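Local coordinates for protein NADH dehydrogenase, putative (Plasmodium falciparum, PDB 5JWC) that probably passes electrons from NADH through a bound FAD to ubiquinone as a type II NADH dehydrogenase, and binds the quinolone inhibitor RYL-552, at residues F63-T66 / P67-P70; L69-C73 / S74-S78; G197-G200 / V201-A205. One frame throughout, in Å; residues are numbered along the deposited sequence.

Contact 1 of 3, residues F63-T66 / P67-P70; sequences FTFT and PLLP. With FAD (flavin-adenine dinucleotide), chain C.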
loop_
_atom_site.group_PDB
_atom_site.type_symbol
_atom_site.label_atom_id
_atom_site.label_comp_id
_atom_site.label_asym_id
_atom_site.label_seq_id
_atom_site.Cartn_x
_atom_site.Cartn_y
_atom_site.Cartn_z
ATOM N N PHE A 63 2.647 13.392 -7.412
ATOM C CA PHE A 63 3.975 13.949 -7.146
ATOM C C PHE A 63 4.627 13.112 -6.050
ATOM O O PHE A 63 3.950 12.717 -5.103
ATOM C CB PHE A 63 3.858 15.421 -6.718
ATOM C CG PHE A 63 5.027 15.938 -5.890
ATOM C CD1 PHE A 63 6.213 16.350 -6.501
ATOM C CD2 PHE A 63 4.922 16.035 -4.496
ATOM C CE1 PHE A 63 7.281 16.852 -5.740
ATOM C CE2 PHE A 63 5.980 16.523 -3.734
ATOM C CZ PHE A 63 7.156 16.934 -4.357
ATOM N N THR A 64 5.928 12.847 -6.174
ATOM C CA THR A 64 6.654 12.093 -5.152
ATOM C C THR A 64 7.598 12.985 -4.366
ATOM O O THR A 64 8.502 13.602 -4.945
ATOM C CB THR A 64 7.473 10.959 -5.779
ATOM O OG1 THR A 64 6.585 10.066 -6.463
ATOM C CG2 THR A 64 8.293 10.184 -4.694
ATOM N N PHE A 65 7.383 13.053 -3.059
ATOM C CA PHE A 65 8.271 13.802 -2.174
ATOM C C PHE A 65 9.546 12.973 -1.934
ATOM O O PHE A 65 9.705 12.330 -0.890
ATOM C CB PHE A 65 7.551 14.149 -0.856
ATOM C CG PHE A 65 8.203 15.275 -0.077
ATOM C CD1 PHE A 65 7.854 16.598 -0.302
ATOM C CD2 PHE A 65 9.174 14.996 0.886
ATOM C CE1 PHE A 65 8.473 17.631 0.414
ATOM C CE2 PHE A 65 9.785 16.020 1.605
ATOM C CZ PHE A 65 9.435 17.341 1.360
ATOM N N THR A 66 10.455 13.000 -2.911
ATOM C CA THR A 66 11.621 12.103 -2.927
ATOM C C THR A 66 12.530 12.098 -1.681
ATOM O O THR A 66 13.062 11.046 -1.331
ATOM C CB THR A 66 12.513 12.396 -4.156
ATOM O OG1 THR A 66 12.793 13.795 -4.223
ATOM C CG2 THR A 66 11.789 11.995 -5.443
ATOM N N PRO A 67 12.738 13.259 -1.018
ATOM C CA PRO A 67 13.659 13.159 0.129
ATOM C C PRO A 67 13.245 12.176 1.237
ATOM O O PRO A 67 14.100 11.785 2.034
ATOM C CB PRO A 67 13.667 14.581 0.697
ATOM C CG PRO A 67 13.337 15.451 -0.461
ATOM C CD PRO A 67 12.327 14.655 -1.268
ATOM N N LEU A 68 11.971 11.795 1.288
ATOM C CA LEU A 68 11.483 10.933 2.367
ATOM C C LEU A 68 11.383 9.466 1.970
ATOM O O LEU A 68 10.968 8.616 2.776
ATOM C CB LEU A 68 10.131 11.443 2.864
ATOM C CG LEU A 68 10.261 12.812 3.538
ATOM C CD1 LEU A 68 8.924 13.338 3.985
ATOM C CD2 LEU A 68 11.229 12.713 4.770
ATOM N N LEU A 69 11.798 9.166 0.746
ATOM C CA LEU A 69 11.763 7.793 0.224
ATOM C C LEU A 69 12.533 6.759 1.100
ATOM O O LEU A 69 12.064 5.633 1.283
ATOM C CB LEU A 69 12.315 7.793 -1.197
ATOM C CG LEU A 69 11.284 8.175 -2.281
ATOM C CD1 LEU A 69 11.908 8.147 -3.653
ATOM C CD2 LEU A 69 10.052 7.265 -2.263
ATOM N N PRO A 70 13.707 7.134 1.656
ATOM C CA PRO A 70 14.378 6.165 2.547
ATOM C C PRO A 70 13.519 5.777 3.742
ATOM O O PRO A 70 13.577 4.621 4.171
ATOM C CB PRO A 70 15.631 6.922 3.000
ATOM C CG PRO A 70 15.949 7.819 1.815
ATOM C CD PRO A 70 14.580 8.293 1.372
HETATM P PA FAD C . 11.416 14.310 -10.948
HETATM O O1A FAD C . 12.006 12.931 -10.878
HETATM O O2A FAD C . 11.060 14.885 -9.623
HETATM O O5B FAD C . 10.132 14.321 -11.919
HETATM C C5B FAD C . 10.201 13.862 -13.250
HETATM C C4B FAD C . 8.767 13.634 -13.698
HETATM O O4B FAD C . 8.743 13.427 -15.096
HETATM C C3B FAD C . 8.167 12.385 -13.045
HETATM O O3B FAD C . 6.825 12.659 -12.704
HETATM C C2B FAD C . 8.163 11.371 -14.168
HETATM O O2B FAD C . 7.102 10.457 -14.015
HETATM C C1B FAD C . 7.936 12.300 -15.355
HETATM N N9A FAD C . 8.338 11.762 -16.657
HETATM C C8A FAD C . 9.401 10.940 -16.945
HETATM N N7A FAD C . 9.395 10.716 -18.283
HETATM C C5A FAD C . 8.358 11.380 -18.840
HETATM C C6A FAD C . 7.913 11.481 -20.149
HETATM N N6A FAD C . 8.601 10.910 -21.138
HETATM N N1A FAD C . 6.809 12.257 -20.420
HETATM C C2A FAD C . 6.155 12.918 -19.397
HETATM N N3A FAD C . 6.603 12.809 -18.094
HETATM C C4A FAD C . 7.684 12.043 -17.826
HETATM N N1 FAD C . 17.010 16.579 -3.642
HETATM C C2 FAD C . 17.201 17.505 -2.652
HETATM O O2 FAD C . 17.335 18.686 -2.952
HETATM N N3 FAD C . 17.228 17.126 -1.320
HETATM C C4 FAD C . 17.058 15.819 -0.949
HETATM O O4 FAD C . 17.076 15.515 0.251
HETATM C C4X FAD C . 16.849 14.870 -1.943
HETATM N N5 FAD C . 16.673 13.543 -1.622
HETATM C C5X FAD C . 16.465 12.614 -2.636
HETATM C C6 FAD C . 16.265 11.284 -2.316
HETATM C C7 FAD C . 16.058 10.332 -3.307
HETATM C C7M FAD C . 15.856 8.888 -2.908
HETATM C C8 FAD C . 16.033 10.719 -4.641
HETATM C C8M FAD C . 15.813 9.709 -5.728
HETATM C C9 FAD C . 16.231 12.062 -4.967
HETATM C C9A FAD C . 16.440 13.011 -3.968
HETATM N N10 FAD C . 16.629 14.345 -4.283
HETATM C C10 FAD C . 16.824 15.263 -3.285
HETATM C "C1'" FAD C . 16.666 14.811 -5.709
HETATM C "C2'" FAD C . 15.339 15.203 -6.306
HETATM O "O2'" FAD C . 14.453 14.125 -6.189
HETATM C "C3'" FAD C . 15.568 15.455 -7.786
HETATM O "O3'" FAD C . 16.602 16.393 -7.981
HETATM C "C4'" FAD C . 14.253 15.970 -8.344
HETATM O "O4'" FAD C . 13.392 14.861 -8.401
HETATM C "C5'" FAD C . 14.396 16.599 -9.720
HETATM O "O5'" FAD C . 13.128 17.101 -10.085
HETATM P P FAD C . 12.582 16.874 -11.584
HETATM O O1P FAD C . 11.260 17.591 -11.740
HETATM O O2P FAD C . 13.670 17.334 -12.514
HETATM O O3P FAD C . 12.451 15.266 -11.737
#
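Leu68 meets Phe65 across the bend after strand 62-64, its CD1 lying 3.5 Å from Phe65 CD2 and approaching the ring obliquely. Pro67 CD comes to the same ring carbon, at 3.8 Å. Phe65 CG stands opposite its backbone N (chi1 -161°), which swings the ring alongside the following turn. The backbone of the same turn is closed by two bonds: Leu68 N donates to Phe65 O over 3.2 Å, and Leu69 N donates to Thr66 O over 3.1 Å. Phe65 is itself the centre of an inverse gamma turn, closed by a weak bond from Thr66 N to Thr64 O. In this two-dinucleotide-domain flavoprotein fold, the bend carries the chain past the flavin: Thr66 OG1 is hydrogen-bonded to FAD O2' at 2.6 Å, while Pro67 CA lies 3.5 Å from FAD N5, against one face of the isoalloxazine. Thr66 OG1 has a second partner in Trp38 NE1, so two bonds fix its rotation. The Trp38 ring also meets those of Phe63 and Phe65. Further out, the side chains of Thr64 and Leu69 cross at about a right angle, with Thr64 CG2 4.2 Å from Leu69 CD2, and Thr64 OG1 is bonded to Asp157.

Contact 2 of 3, residues L69-C73 / S74-S78; sequences LPCLC and SGTLS. With 4W0 (5-fluoro-3-methyl-2-{4-[4-(trifluoromethoxy)benzyl]phenyl}quinolin-4(1H)-one), chain L.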
loop_
_atom_site.group_PDB
_atom_site.type_symbol
_atom_site.label_atom_id
_atom_site.label_comp_id
_atom_site.label_asym_id
_atom_site.label_seq_id
_atom_site.Cartn_x
_atom_site.Cartn_y
_atom_site.Cartn_z
ATOM N N LEU A 69 11.798 9.166 0.746
ATOM C CA LEU A 69 11.763 7.793 0.224
ATOM C C LEU A 69 12.533 6.759 1.100
ATOM O O LEU A 69 12.064 5.633 1.283
ATOM C CB LEU A 69 12.315 7.793 -1.197
ATOM C CG LEU A 69 11.284 8.175 -2.281
ATOM C CD1 LEU A 69 11.908 8.147 -3.653
ATOM C CD2 LEU A 69 10.052 7.265 -2.263
ATOM N N PRO A 70 13.707 7.134 1.656
ATOM C CA PRO A 70 14.378 6.165 2.547
ATOM C C PRO A 70 13.519 5.777 3.742
ATOM O O PRO A 70 13.577 4.621 4.171
ATOM C CB PRO A 70 15.631 6.922 3.000
ATOM C CG PRO A 70 15.949 7.819 1.815
ATOM C CD PRO A 70 14.580 8.293 1.372
ATOM N N CYS A 71 12.727 6.718 4.257
ATOM C CA CYS A 71 11.819 6.428 5.382
ATOM C C CYS A 71 10.762 5.395 5.033
ATOM O O CYS A 71 10.269 4.673 5.889
ATOM C CB CYS A 71 11.135 7.700 5.844
ATOM S SG CYS A 71 12.255 8.854 6.628
ATOM N N LEU A 72 10.423 5.338 3.755
ATOM C CA LEU A 72 9.443 4.396 3.255
ATOM C C LEU A 72 10.003 2.978 3.202
ATOM O O LEU A 72 9.270 2.015 3.456
ATOM C CB LEU A 72 8.976 4.846 1.868
ATOM C CG LEU A 72 7.558 4.663 1.374
ATOM C CD1 LEU A 72 6.512 5.086 2.407
ATOM C CD2 LEU A 72 7.418 5.465 0.064
ATOM N N CYS A 73 11.293 2.848 2.869
ATOM C CA CYS A 73 11.956 1.540 2.846
ATOM C C CYS A 73 11.864 0.787 4.170
ATOM O O CYS A 73 11.773 -0.437 4.186
ATOM C CB CYS A 73 13.450 1.667 2.462
ATOM S SG CYS A 73 13.753 2.309 0.808
ATOM N N SER A 74 11.885 1.504 5.282
ATOM C CA SER A 74 11.905 0.843 6.587
ATOM C C SER A 74 10.525 0.854 7.214
ATOM O O SER A 74 10.283 0.175 8.212
ATOM C CB SER A 74 12.871 1.548 7.532
ATOM O OG SER A 74 12.475 2.906 7.649
ATOM N N GLY A 75 9.655 1.688 6.655
ATOM C CA GLY A 75 8.320 1.892 7.185
ATOM C C GLY A 75 8.234 2.979 8.244
ATOM O O GLY A 75 7.237 3.075 8.949
ATOM N N THR A 76 9.266 3.809 8.365
ATOM C CA THR A 76 9.222 4.923 9.316
ATOM C C THR A 76 8.109 5.933 8.968
ATOM O O THR A 76 7.476 6.511 9.853
ATOM C CB THR A 76 10.591 5.659 9.386
ATOM O OG1 THR A 76 11.562 4.814 10.016
ATOM C CG2 THR A 76 10.484 6.950 10.182
ATOM N N LEU A 77 7.888 6.160 7.676
ATOM C CA LEU A 77 6.795 7.015 7.223
ATOM C C LEU A 77 5.989 6.251 6.177
ATOM O O LEU A 77 6.497 5.305 5.594
ATOM C CB LEU A 77 7.331 8.316 6.632
ATOM C CG LEU A 77 8.126 9.212 7.572
ATOM C CD1 LEU A 77 8.715 10.377 6.773
ATOM C CD2 LEU A 77 7.234 9.722 8.683
ATOM N N SER A 78 4.753 6.670 5.925
ATOM C CA SER A 78 3.893 5.981 4.965
ATOM C C SER A 78 3.767 6.731 3.632
ATOM O O SER A 78 4.238 7.866 3.472
ATOM C CB SER A 78 2.497 5.775 5.558
ATOM O OG SER A 78 1.884 7.028 5.826
HETATM C C1 4W0 L . 5.906 1.813 4.241
HETATM C C2 4W0 L . 5.134 0.839 3.596
HETATM C C3 4W0 L . 3.893 0.478 4.162
HETATM C C4 4W0 L . 3.401 1.078 5.340
HETATM C C5 4W0 L . 4.184 2.049 5.968
HETATM C C6 4W0 L . 5.417 2.423 5.425
HETATM O O1 4W0 L . -0.746 -9.715 -0.671
HETATM C C7 4W0 L . 2.067 0.683 5.918
HETATM C C8 4W0 L . 1.276 -0.326 5.240
HETATM C C9 4W0 L . 1.832 -0.936 4.009
HETATM C C10 4W0 L . 1.109 -1.925 3.163
HETATM C C11 4W0 L . -0.085 -1.435 2.644
HETATM C C12 4W0 L . -0.857 -2.220 1.826
HETATM C C13 4W0 L . -0.394 -3.469 1.502
HETATM C C14 4W0 L . 0.818 -3.963 1.971
HETATM C C15 4W0 L . 1.585 -3.168 2.812
HETATM O O2 4W0 L . 1.638 1.180 6.941
HETATM N N 4W0 L . 3.093 -0.531 3.471
HETATM C C16 4W0 L . -1.304 -4.210 0.571
HETATM C C17 4W0 L . -1.130 -5.669 0.297
HETATM C C18 4W0 L . -1.237 -6.610 1.309
HETATM C C19 4W0 L . -1.114 -7.957 0.990
HETATM C C20 4W0 L . -0.887 -8.347 -0.328
HETATM C C21 4W0 L . -0.795 -7.387 -1.329
HETATM C C22 4W0 L . -0.922 -6.044 -1.018
HETATM C C23 4W0 L . -0.069 -0.705 5.828
HETATM F F1 4W0 L . 3.741 2.621 7.080
HETATM C C24 4W0 L . 0.385 -10.447 -0.210
HETATM F F2 4W0 L . 1.452 -9.637 -0.193
HETATM F F3 4W0 L . 0.625 -11.533 -0.982
HETATM F F4 4W0 L . 0.131 -10.911 1.025
#
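Cys71 lies against Leu77 where helix 69-74 ends: Cys71 CB touches Leu77 CD1 at 3.7 Å, with SG alongside the same methyl. The carbonyl of Cys71 gathers the chain that turns back over it. Thr76 N approaches Cys71 O at 2.8 Å, and Gly75 N and Leu77 N also point to this oxygen, all in weak bonds; for Thr76 the N-H...O angle is only 120°, and Leu77 N makes the straighter approach. With a weak bond from Gly75 N to Leu72 O and the positive phi of Gly75, the pattern resembles a Schellman cap, though its bonds are weak; Cys71 and Thr76 meet CB to CB at 4.1 Å. Ser74 holds OG between its backbone N and carbonyl carbon (chi1 58°), turned back over the last turn. There OG accepts a weak bond from Thr76 N and is hydrogen-bonded to Glu206 OE2, which is also hydrogen-bonded to Thr76 OG1; Arg517 is a second partner of that hydroxyl. Leu72 adopts an unstaggered chi1 of -145° that brings CD1 within 3.2 Å of Leu77 O, a tight approach. The backbone beyond the cap lines an inhibitor site, Leu77 O and Gly75 CA lying 3.1 and 3.4 Å from 4W0 C6; Asn80 ND2 of the second subunit is hydrogen-bonded to this same ligand. Helix 158-174 packs on Leu72 and Cys73, helix 198-218 on Pro70, Cys71 and Cys73, and helix 499-515 covers Thr76 and Leu77.

Contact 3 of 3, residues G197-G200 / V201-A205; sequences GPTG and VEVTA. With FAD (flavin-adenine dinucleotide), chain C.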
loop_
_atom_site.group_PDB
_atom_site.type_symbol
_atom_site.label_atom_id
_atom_site.label_comp_id
_atom_site.label_asym_id
_atom_site.label_seq_id
_atom_site.Cartn_x
_atom_site.Cartn_y
_atom_site.Cartn_z
ATOM N N GLY A 197 26.406 8.367 -0.930
ATOM C CA GLY A 197 25.732 9.662 -0.919
ATOM C C GLY A 197 24.552 9.631 0.046
ATOM O O GLY A 197 24.340 8.631 0.728
ATOM N N PRO A 198 23.784 10.723 0.110
ATOM C CA PRO A 198 22.723 10.845 1.118
ATOM C C PRO A 198 21.685 9.719 1.045
ATOM O O PRO A 198 21.259 9.222 2.088
ATOM C CB PRO A 198 22.078 12.201 0.793
ATOM C CG PRO A 198 23.126 12.960 0.052
ATOM C CD PRO A 198 23.924 11.938 -0.717
ATOM N N THR A 199 21.277 9.325 -0.158
ATOM C CA THR A 199 20.273 8.273 -0.268
ATOM C C THR A 199 20.759 6.932 0.274
ATOM O O THR A 199 20.082 6.319 1.111
ATOM C CB THR A 199 19.824 8.072 -1.699
ATOM O OG1 THR A 199 19.187 9.270 -2.139
ATOM C CG2 THR A 199 18.826 6.920 -1.768
ATOM N N GLY A 200 21.921 6.487 -0.200
ATOM C CA GLY A 200 22.524 5.252 0.276
ATOM C C GLY A 200 22.719 5.263 1.786
ATOM O O GLY A 200 22.412 4.294 2.482
ATOM N N VAL A 201 23.211 6.380 2.297
ATOM C CA VAL A 201 23.428 6.522 3.724
ATOM C C VAL A 201 22.103 6.445 4.486
ATOM O O VAL A 201 22.007 5.733 5.482
ATOM C CB VAL A 201 24.153 7.854 4.047
ATOM C CG1 VAL A 201 24.017 8.185 5.515
ATOM C CG2 VAL A 201 25.626 7.752 3.642
ATOM N N GLU A 202 21.077 7.151 4.008
ATOM C CA GLU A 202 19.797 7.163 4.720
ATOM C C GLU A 202 19.065 5.814 4.661
ATOM O O GLU A 202 18.451 5.403 5.642
ATOM C CB GLU A 202 18.912 8.287 4.195
ATOM C CG GLU A 202 19.486 9.668 4.615
ATOM C CD GLU A 202 18.578 10.838 4.287
ATOM O OE1 GLU A 202 18.257 11.019 3.090
ATOM O OE2 GLU A 202 18.179 11.570 5.235
ATOM N N VAL A 203 19.131 5.136 3.522
ATOM C CA VAL A 203 18.543 3.798 3.414
ATOM C C VAL A 203 19.217 2.840 4.387
ATOM O O VAL A 203 18.552 2.072 5.067
ATOM C CB VAL A 203 18.651 3.243 1.977
ATOM C CG1 VAL A 203 18.274 1.739 1.929
ATOM C CG2 VAL A 203 17.782 4.077 1.033
ATOM N N THR A 204 20.546 2.901 4.457
ATOM C CA THR A 204 21.303 2.050 5.370
ATOM C C THR A 204 20.907 2.330 6.831
ATOM O O THR A 204 20.671 1.409 7.605
ATOM C CB THR A 204 22.843 2.250 5.166
ATOM O OG1 THR A 204 23.195 1.943 3.809
ATOM C CG2 THR A 204 23.647 1.348 6.097
ATOM N N ALA A 205 20.836 3.606 7.198
ATOM C CA ALA A 205 20.502 4.012 8.565
ATOM C C ALA A 205 19.096 3.537 8.968
ATOM O O ALA A 205 18.874 3.084 10.087
ATOM C CB ALA A 205 20.606 5.554 8.703
HETATM P PA FAD C . 11.416 14.310 -10.948
HETATM O O1A FAD C . 12.006 12.931 -10.878
HETATM O O2A FAD C . 11.060 14.885 -9.623
HETATM O O5B FAD C . 10.132 14.321 -11.919
HETATM C C5B FAD C . 10.201 13.862 -13.250
HETATM C C4B FAD C . 8.767 13.634 -13.698
HETATM O O4B FAD C . 8.743 13.427 -15.096
HETATM C C3B FAD C . 8.167 12.385 -13.045
HETATM O O3B FAD C . 6.825 12.659 -12.704
HETATM C C2B FAD C . 8.163 11.371 -14.168
HETATM O O2B FAD C . 7.102 10.457 -14.015
HETATM C C1B FAD C . 7.936 12.300 -15.355
HETATM N N9A FAD C . 8.338 11.762 -16.657
HETATM C C8A FAD C . 9.401 10.940 -16.945
HETATM N N7A FAD C . 9.395 10.716 -18.283
HETATM C C5A FAD C . 8.358 11.380 -18.840
HETATM C C6A FAD C . 7.913 11.481 -20.149
HETATM N N6A FAD C . 8.601 10.910 -21.138
HETATM N N1A FAD C . 6.809 12.257 -20.420
HETATM C C2A FAD C . 6.155 12.918 -19.397
HETATM N N3A FAD C . 6.603 12.809 -18.094
HETATM C C4A FAD C . 7.684 12.043 -17.826
HETATM N N1 FAD C . 17.010 16.579 -3.642
HETATM C C2 FAD C . 17.201 17.505 -2.652
HETATM O O2 FAD C . 17.335 18.686 -2.952
HETATM N N3 FAD C . 17.228 17.126 -1.320
HETATM C C4 FAD C . 17.058 15.819 -0.949
HETATM O O4 FAD C . 17.076 15.515 0.251
HETATM C C4X FAD C . 16.849 14.870 -1.943
HETATM N N5 FAD C . 16.673 13.543 -1.622
HETATM C C5X FAD C . 16.465 12.614 -2.636
HETATM C C6 FAD C . 16.265 11.284 -2.316
HETATM C C7 FAD C . 16.058 10.332 -3.307
HETATM C C7M FAD C . 15.856 8.888 -2.908
HETATM C C8 FAD C . 16.033 10.719 -4.641
HETATM C C8M FAD C . 15.813 9.709 -5.728
HETATM C C9 FAD C . 16.231 12.062 -4.967
HETATM C C9A FAD C . 16.440 13.011 -3.968
HETATM N N10 FAD C . 16.629 14.345 -4.283
HETATM C C10 FAD C . 16.824 15.263 -3.285
HETATM C "C1'" FAD C . 16.666 14.811 -5.709
HETATM C "C2'" FAD C . 15.339 15.203 -6.306
HETATM O "O2'" FAD C . 14.453 14.125 -6.189
HETATM C "C3'" FAD C . 15.568 15.455 -7.786
HETATM O "O3'" FAD C . 16.602 16.393 -7.981
HETATM C "C4'" FAD C . 14.253 15.970 -8.344
HETATM O "O4'" FAD C . 13.392 14.861 -8.401
HETATM C "C5'" FAD C . 14.396 16.599 -9.720
HETATM O "O5'" FAD C . 13.128 17.101 -10.085
HETATM P P FAD C . 12.582 16.874 -11.584
HETATM O O1P FAD C . 11.260 17.591 -11.740
HETATM O O2P FAD C . 13.670 17.334 -12.514
HETATM O O3P FAD C . 12.451 15.266 -11.737
HETATM O O HOH W 1 18.786 11.599 0.074
#
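Thr204 reaches back one turn to Gly200, its OG1 donating to Gly200 O over 2.8 Å while Thr204 N bonds the same oxygen from the other face of the carbonyl plane. A chi1 of -59° puts OG1 beside the backbone N, which makes this double grip possible. Val201 and Val203 share one conformation, with CG1 opposite the backbone N and CG2 beside it; in each, CG2 rests on the carbonyl four residues earlier, at 3.3 Å between Val201 CG2 and Gly197 O and 3.2 Å between Val203 CG2 and Thr199 O. Thr199 and Val203 run side by side, their CG2 methyls 4.1 Å apart. Glu202 follows the same pattern, its CG beside the backbone N (chi1 -70°) and 3.1 Å from Pro198 O, but its chain extends further, toward the flavin side. There a water donates to Glu202 OE1 and, at 3.2 Å, is also hydrogen-bonded to Thr199 OG1, an oxygen that lies 3.4 Å from FAD C7M. Glu202 OE2 is held by Tyr463 N. Gly197, at the N-cap, and Gly200 belong to a GxGxxG pattern, consistent with the glycine-rich turn of a second Rossmann-type domain, probably the NADH-binding one. The helix starting here lies against strand 227-232 and helix 243-255 through Val201 and Thr204, while strand 460-465 meets Val201, Glu202 and Ala205.

In the fold
Contacts 1 and 2 form one run of chain that shares Leu69 and Pro70, with centres about 9 Å apart; Leu68 CD2 touches Leu77 CD1 at 4.0 Å where the end of the run folds back. Contact 3 belongs to another part of the sequence, its centre about 13 Å from that of contact 1 and 12 Å from that of contact 2, yet Pro70 CB packs on Glu202 CB at 3.7 Å. Contacts 1 and 3 both reach the flavin: Pro67 and Thr199 lie against opposite faces of the isoalloxazine. Helix 69-74 follows directly on the flavin-contacting Thr66 and Pro67 and runs to the inhibitor bound beside contact 2.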